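PDB 6IF3: Arf-GAP with coiled-coil, ANK repeat and PH domain-containing protein 2 from Homo sapiens, which acts as a GTPase-activating protein for the small GTPase ARF6 and needs its ankyrin repeats, the part crystallised here, to interact with RAB35. Local coordinates for residues V36-T47 / N67-Q77. Sequence-based numbering, arbitrary orientation.
Sequences VNWANSEENKAT and NGANVNQRDVQ
Gly-68, the C-prime residue of the Schellman motif ending helix 58-66, meets Val-36, whose CG1 lies 3.7 Å from Gly-68 C; the other methyl, CG2, packs on Ala-69 CB. At Asn-70 the backbone N donates to Asn-37 OD1 over 2.8 Å, nearly straight at 177° and in the carbonyl plane, on a lone pair. Asn-37 OD1 accepts a second bond, from a water that also donates to Asn-70 O. Without the amide of Asn-37, as with an alanine here, Asn-70 N would probably lose its acceptor and the water one of its two anchors. Gln-73 reaches across with CG anti to its backbone N (chi1 -176°) and an extended chain, so that NE2 donates to Asn-37 O at 3.0 Å, and that oxygen lies close to the plane of the Gln-73 amide, while Thr-47 CG2 lies 3.4 Å from NE2. A water then joins NE2 to Lys-45 O and Arg-74 O. Beyond Asp-75, whose carboxylate holds Arg-79 N and His-84 NE2, Val-76 N donates to Asn-44 O at 2.9 Å. Gln-77 bends at chi2 (82°) to bring NE2 to Asn-44 OD1, a 3.3 Å bond arriving from above the carbonyl plane. These bonds join the finger loops that link successive helical pairs in an ankyrin-repeat stack, here without regular strand.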
ATOM      1  N   VAL A  36     -17.974  -7.569  27.044  1.00 18.91           N
ATOM      2  CA  VAL A  36     -17.235  -7.915  25.844  1.00 18.10           C
ATOM      3  C   VAL A  36     -15.859  -7.201  25.816  1.00 18.85           C
ATOM      4  O   VAL A  36     -14.940  -7.649  25.111  1.00 17.13           O
ATOM      5  CB  VAL A  36     -18.081  -7.566  24.601  1.00 21.31           C
ATOM      6  CG1 VAL A  36     -18.278  -6.030  24.468  1.00 19.19           C
ATOM      7  CG2 VAL A  36     -17.526  -8.205  23.340  1.00 26.76           C
ATOM      8  N   ASN A  37     -15.724  -6.122  26.601  1.00 18.34           N
ATOM      9  CA  ASN A  37     -14.482  -5.355  26.690  1.00 17.40           C
ATOM     10  C   ASN A  37     -13.749  -5.565  28.019  1.00 18.06           C
ATOM     11  O   ASN A  37     -12.897  -4.757  28.412  1.00 20.63           O
ATOM     12  CB  ASN A  37     -14.783  -3.864  26.472  1.00 20.80           C
ATOM     13  CG  ASN A  37     -15.205  -3.572  25.056  1.00 21.24           C
ATOM     14  OD1 ASN A  37     -14.538  -3.991  24.093  1.00 19.29           O
ATOM     15  ND2 ASN A  37     -16.316  -2.857  24.904  1.00 24.43           N
ATOM     16  N   TRP A  38     -14.070  -6.676  28.679  1.00 17.98           N
ATOM     17  CA  TRP A  38     -13.439  -7.035  29.945  1.00 16.59           C
ATOM     18  C   TRP A  38     -11.920  -7.038  29.816  1.00 20.46           C
ATOM     19  O   TRP A  38     -11.381  -7.528  28.824  1.00 18.64           O
ATOM     20  CB  TRP A  38     -13.936  -8.399  30.382  1.00 17.01           C
ATOM     21  CG  TRP A  38     -13.421  -8.830  31.754  1.00 18.34           C
ATOM     22  CD1 TRP A  38     -13.880  -8.386  32.965  1.00 20.75           C
ATOM     23  CD2 TRP A  38     -12.412  -9.809  32.040  1.00 18.78           C
ATOM     24  NE1 TRP A  38     -13.208  -9.022  33.981  1.00 22.31           N
ATOM     25  CE2 TRP A  38     -12.311  -9.906  33.441  1.00 21.62           C
ATOM     26  CE3 TRP A  38     -11.591 -10.619  31.246  1.00 18.45           C
ATOM     27  CZ2 TRP A  38     -11.408 -10.768  34.074  1.00 20.52           C
ATOM     28  CZ3 TRP A  38     -10.696 -11.487  31.888  1.00 17.66           C
ATOM     29  CH2 TRP A  38     -10.625 -11.555  33.278  1.00 18.29           C
ATOM     30  N   ALA A  39     -11.246  -6.439  30.787  1.00 20.15           N
ATOM     31  CA  ALA A  39      -9.775  -6.421  30.832  1.00 18.56           C
ATOM     32  C   ALA A  39      -9.281  -7.317  31.955  1.00 22.98           C
ATOM     33  O   ALA A  39      -9.729  -7.196  33.114  1.00 25.05           O
ATOM     34  CB  ALA A  39      -9.272  -5.009  31.007  1.00 20.77           C
ATOM     35  N   ASN A  40      -8.348  -8.210  31.629  1.00 18.78           N
ATOM     36  CA  ASN A  40      -7.804  -9.144  32.611  1.00 19.42           C
ATOM     37  C   ASN A  40      -6.654  -8.481  33.344  1.00 19.31           C
ATOM     38  O   ASN A  40      -5.555  -8.373  32.804  1.00 21.32           O
ATOM     39  CB  ASN A  40      -7.336 -10.424  31.914  1.00 17.54           C
ATOM     40  CG  ASN A  40      -6.968 -11.526  32.899  1.00 18.77           C
ATOM     41  OD1 ASN A  40      -6.594 -11.273  34.050  1.00 22.00           O
ATOM     42  ND2 ASN A  40      -7.067 -12.766  32.444  1.00 20.36           N
ATOM     43  N   SER A  41      -6.894  -8.018  34.575  1.00 21.54           N
ATOM     44  CA  SER A  41      -5.875  -7.296  35.326  1.00 24.17           C
ATOM     45  C   SER A  41      -4.685  -8.168  35.692  1.00 25.92           C
ATOM     46  O   SER A  41      -3.628  -7.659  36.018  1.00 31.37           O
ATOM     47  CB  SER A  41      -6.482  -6.695  36.589  1.00 36.05           C
ATOM     48  OG  SER A  41      -6.861  -7.727  37.474  1.00 43.45           O
ATOM     49  N   GLU A  42      -4.865  -9.488  35.625  1.00 21.98           N
ATOM     50  CA  GLU A  42      -3.809 -10.445  35.944  1.00 23.70           C
ATOM     51  C   GLU A  42      -2.940 -10.777  34.712  1.00 20.36           C
ATOM     52  O   GLU A  42      -1.897 -11.438  34.862  1.00 23.14           O
ATOM     53  CB  GLU A  42      -4.407 -11.747  36.503  1.00 26.84           C
ATOM     54  CG  GLU A  42      -4.914 -11.638  37.919  1.00 37.61           C
ATOM     55  CD  GLU A  42      -3.825 -11.222  38.883  1.00 54.49           C
ATOM     56  OE1 GLU A  42      -3.074 -12.107  39.347  1.00 61.24           O
ATOM     57  OE2 GLU A  42      -3.719 -10.013  39.185  1.00 60.68           O
ATOM     58  N   GLU A  43      -3.358 -10.339  33.531  1.00 19.60           N
ATOM     59  CA  GLU A  43      -2.682 -10.659  32.280  1.00 19.93           C
ATOM     60  C   GLU A  43      -2.652  -9.417  31.387  1.00 19.32           C
ATOM     61  O   GLU A  43      -3.219  -9.387  30.289  1.00 17.96           O
ATOM     62  CB  GLU A  43      -3.361 -11.838  31.567  1.00 19.57           C
ATOM     63  CG  GLU A  43      -3.310 -13.130  32.411  1.00 20.48           C
ATOM     64  CD  GLU A  43      -3.837 -14.375  31.685  1.00 17.78           C
ATOM     65  OE1 GLU A  43      -3.936 -15.412  32.370  1.00 20.58           O
ATOM     66  OE2 GLU A  43      -4.081 -14.308  30.471  1.00 21.21           O
ATOM     67  N   ASN A  44      -1.967  -8.393  31.904  1.00 21.11           N
ATOM     68  CA  ASN A  44      -1.663  -7.176  31.145  1.00 20.17           C
ATOM     69  C   ASN A  44      -2.878  -6.420  30.635  1.00 19.39           C
ATOM     70  O   ASN A  44      -2.789  -5.708  29.634  1.00 18.06           O
ATOM     71  CB  ASN A  44      -0.750  -7.511  29.953  1.00 21.18           C
ATOM     72  CG  ASN A  44       0.560  -8.131  30.404  1.00 32.52           C
ATOM     73  OD1 ASN A  44       1.367  -7.467  31.050  1.00 35.32           O
ATOM     74  ND2 ASN A  44       0.771  -9.405  30.071  1.00 37.22           N
ATOM     75  N   LYS A  45      -4.005  -6.560  31.325  1.00 18.02           N
ATOM     76  CA  LYS A  45      -5.258  -5.940  30.885  1.00 16.17           C
ATOM     77  C   LYS A  45      -5.636  -6.311  29.456  1.00 15.01           C
ATOM     78  O   LYS A  45      -6.331  -5.584  28.745  1.00 19.21           O
ATOM     79  CB  LYS A  45      -5.180  -4.415  31.060  1.00 20.49           C
ATOM     80  CG  LYS A  45      -5.035  -4.064  32.539  1.00 25.52           C
ATOM     81  CD  LYS A  45      -5.381  -2.621  32.849  1.00 35.98           C
ATOM     82  CE  LYS A  45      -5.468  -2.389  34.364  1.00 42.22           C
ATOM     83  NZ  LYS A  45      -6.613  -3.097  35.010  1.00 42.04           N
ATOM     84  N   ALA A  46      -5.246  -7.512  29.044  1.00 16.57           N
ATOM     85  CA  ALA A  46      -5.701  -7.992  27.754  1.00 16.01           C
ATOM     86  C   ALA A  46      -7.206  -8.297  27.784  1.00 15.53           C
ATOM     87  O   ALA A  46      -7.810  -8.498  28.851  1.00 15.63           O
ATOM     88  CB  ALA A  46      -4.894  -9.257  27.322  1.00 17.68           C
ATOM     89  N   THR A  47      -7.772  -8.367  26.588  1.00 16.51           N
ATOM     90  CA  THR A  47      -9.200  -8.386  26.368  1.00 15.34           C
ATOM     91  C   THR A  47      -9.631  -9.626  25.592  1.00 16.37           C
ATOM     92  O   THR A  47      -8.799 -10.318  25.009  1.00 16.76           O
ATOM     93  CB  THR A  47      -9.631  -7.186  25.536  1.00 12.80           C
ATOM     94  OG1 THR A  47      -8.900  -7.254  24.286  1.00 13.58           O
ATOM     95  CG2 THR A  47      -9.327  -5.866  26.240  1.00 15.04           C
ATOM     96  N   ASN A  67     -20.781  -8.104  18.697  1.00 19.06           N
ATOM     97  CA  ASN A  67     -21.415  -8.035  20.012  1.00 18.27           C
ATOM     98  C   ASN A  67     -20.853  -6.872  20.852  1.00 20.63           C
ATOM     99  O   ASN A  67     -20.982  -6.854  22.074  1.00 24.82           O
ATOM    100  CB  ASN A  67     -21.263  -9.378  20.732  1.00 22.15           C
ATOM    101  CG  ASN A  67     -22.196 -10.420  20.180  1.00 24.29           C
ATOM    102  OD1 ASN A  67     -23.337 -10.489  20.594  1.00 27.87           O
ATOM    103  ND2 ASN A  67     -21.731 -11.211  19.216  1.00 25.03           N
ATOM    104  N   GLY A  68     -20.264  -5.900  20.172  1.00 18.65           N
ATOM    105  CA  GLY A  68     -19.939  -4.603  20.744  1.00 20.45           C
ATOM    106  C   GLY A  68     -18.507  -4.373  21.197  1.00 20.39           C
ATOM    107  O   GLY A  68     -18.230  -3.391  21.902  1.00 21.64           O
ATOM    108  N   ALA A  69     -17.597  -5.256  20.805  1.00 17.29           N
ATOM    109  CA  ALA A  69     -16.196  -5.067  21.183  1.00 18.33           C
ATOM    110  C   ALA A  69     -15.658  -3.775  20.614  1.00 18.96           C
ATOM    111  O   ALA A  69     -15.934  -3.435  19.455  1.00 20.47           O
ATOM    112  CB  ALA A  69     -15.320  -6.224  20.714  1.00 15.21           C
ATOM    113  N   ASN A  70     -14.865  -3.086  21.426  1.00 17.34           N
ATOM    114  CA  ASN A  70     -14.126  -1.903  20.981  1.00 19.61           C
ATOM    115  C   ASN A  70     -12.901  -2.355  20.207  1.00 17.93           C
ATOM    116  O   ASN A  70     -11.987  -2.919  20.786  1.00 17.37           O
ATOM    117  CB  ASN A  70     -13.732  -1.075  22.215  1.00 17.84           C
ATOM    118  CG  ASN A  70     -13.000   0.183  21.887  1.00 19.00           C
ATOM    119  OD1 ASN A  70     -12.572   0.422  20.758  1.00 20.42           O
ATOM    120  ND2 ASN A  70     -12.828   1.022  22.919  1.00 22.68           N
ATOM    121  N   VAL A  71     -12.872  -2.078  18.900  1.00 15.67           N
ATOM    122  CA  VAL A  71     -11.793  -2.547  18.011  1.00 13.77           C
ATOM    123  C   VAL A  71     -10.461  -1.899  18.382  1.00 17.43           C
ATOM    124  O   VAL A  71      -9.413  -2.395  18.006  1.00 18.23           O
ATOM    125  CB  VAL A  71     -12.165  -2.274  16.542  1.00 16.11           C
ATOM    126  CG1 VAL A  71     -12.022  -0.796  16.198  1.00 18.23           C
ATOM    127  CG2 VAL A  71     -11.344  -3.175  15.592  1.00 17.94           C
ATOM    128  N   ASN A  72     -10.493  -0.825  19.168  1.00 16.63           N
ATOM    129  CA  ASN A  72      -9.253  -0.110  19.462  1.00 15.85           C
ATOM    130  C   ASN A  72      -8.721  -0.343  20.878  1.00 19.45           C
ATOM    131  O   ASN A  72      -7.641   0.168  21.197  1.00 21.63           O
ATOM    132  CB  ASN A  72      -9.443   1.388  19.273  1.00 18.34           C
ATOM    133  CG  ASN A  72      -9.598   1.777  17.838  1.00 19.96           C
ATOM    134  OD1 ASN A  72      -8.914   1.249  16.969  1.00 18.69           O
ATOM    135  ND2 ASN A  72     -10.481   2.717  17.582  1.00 23.65           N
ATOM    136  N   GLN A  73      -9.471  -1.040  21.738  1.00 17.96           N
ATOM    137  CA  GLN A  73      -9.127  -1.051  23.163  1.00 17.47           C
ATOM    138  C   GLN A  73      -7.786  -1.731  23.365  1.00 14.97           C
ATOM    139  O   GLN A  73      -7.548  -2.846  22.852  1.00 16.46           O
ATOM    140  CB  GLN A  73     -10.205  -1.760  24.001  1.00 16.55           C
ATOM    141  CG  GLN A  73      -9.902  -1.699  25.510  1.00 19.54           C
ATOM    142  CD  GLN A  73     -11.022  -2.287  26.306  1.00 21.55           C
ATOM    143  OE1 GLN A  73     -12.191  -2.145  25.930  1.00 24.13           O
ATOM    144  NE2 GLN A  73     -10.686  -2.990  27.375  1.00 17.44           N
ATOM    145  N   ARG A  74      -6.926  -1.080  24.135  1.00 16.84           N
ATOM    146  CA  ARG A  74      -5.537  -1.509  24.303  1.00 17.16           C
ATOM    147  C   ARG A  74      -5.278  -2.295  25.567  1.00 17.29           C
ATOM    148  O   ARG A  74      -5.936  -2.063  26.610  1.00 19.45           O
ATOM    149  CB  ARG A  74      -4.609  -0.272  24.323  1.00 17.42           C
ATOM    150  CG  ARG A  74      -4.840   0.717  23.173  1.00 16.10           C
ATOM    151  CD  ARG A  74      -4.210   2.026  23.514  1.00 17.75           C
ATOM    152  NE  ARG A  74      -4.419   3.118  22.565  1.00 18.20           N
ATOM    153  CZ  ARG A  74      -3.438   3.666  21.843  1.00 19.47           C
ATOM    154  NH1 ARG A  74      -2.221   3.156  21.933  1.00 19.25           N
ATOM    155  NH2 ARG A  74      -3.660   4.735  21.069  1.00 18.31           N
ATOM    156  N   ASP A  75      -4.265  -3.164  25.507  1.00 18.85           N
ATOM    157  CA  ASP A  75      -3.708  -3.737  26.746  1.00 18.04           C
ATOM    158  C   ASP A  75      -2.848  -2.693  27.477  1.00 19.53           C
ATOM    159  O   ASP A  75      -2.737  -1.523  27.035  1.00 18.05           O
ATOM    160  CB  ASP A  75      -2.908  -5.023  26.477  1.00 17.34           C
ATOM    161  CG  ASP A  75      -1.697  -4.814  25.583  1.00 19.36           C
ATOM    162  OD1 ASP A  75      -1.152  -3.695  25.538  1.00 17.83           O
ATOM    163  OD2 ASP A  75      -1.251  -5.821  24.963  1.00 20.53           O
ATOM    164  N   VAL A  76      -2.253  -3.087  28.607  1.00 16.86           N
ATOM    165  CA  VAL A  76      -1.580  -2.118  29.443  1.00 20.87           C
ATOM    166  C   VAL A  76      -0.275  -1.602  28.815  1.00 17.92           C
ATOM    167  O   VAL A  76       0.241  -0.572  29.250  1.00 20.04           O
ATOM    168  CB  VAL A  76      -1.355  -2.709  30.876  1.00 21.86           C
ATOM    169  CG1 VAL A  76      -0.154  -3.628  30.949  1.00 24.38           C
ATOM    170  CG2 VAL A  76      -1.261  -1.588  31.948  1.00 21.65           C
ATOM    171  N   GLN A  77       0.195  -2.284  27.762  1.00 18.10           N
ATOM    172  CA  GLN A  77       1.356  -1.825  26.990  1.00 23.22           C
ATOM    173  C   GLN A  77       0.938  -0.910  25.840  1.00 21.05           C
ATOM    174  O   GLN A  77       1.776  -0.524  25.015  1.00 20.62           O
ATOM    175  CB  GLN A  77       2.138  -3.028  26.439  1.00 22.61           C
ATOM    176  CG  GLN A  77       3.020  -3.711  27.511  1.00 24.40           C
ATOM    177  CD  GLN A  77       2.247  -4.685  28.385  1.00 29.08           C
ATOM    178  OE1 GLN A  77       1.271  -5.292  27.940  1.00 33.07           O
ATOM    179  NE2 GLN A  77       2.693  -4.844  29.644  1.00 28.27           N
TER
HETATM  180  O   HOH W   1     -12.053  -4.624  22.904  1.00 16.59           O
HETATM  181  O   HOH W   2     -17.116  -0.581  22.624  1.00 51.11           O
HETATM  182  O   HOH W   3      -7.856  -3.236  28.196  1.00 16.40           O
HETATM  183  O   HOH W   4      -9.254  -5.110  22.744  1.00 15.35           O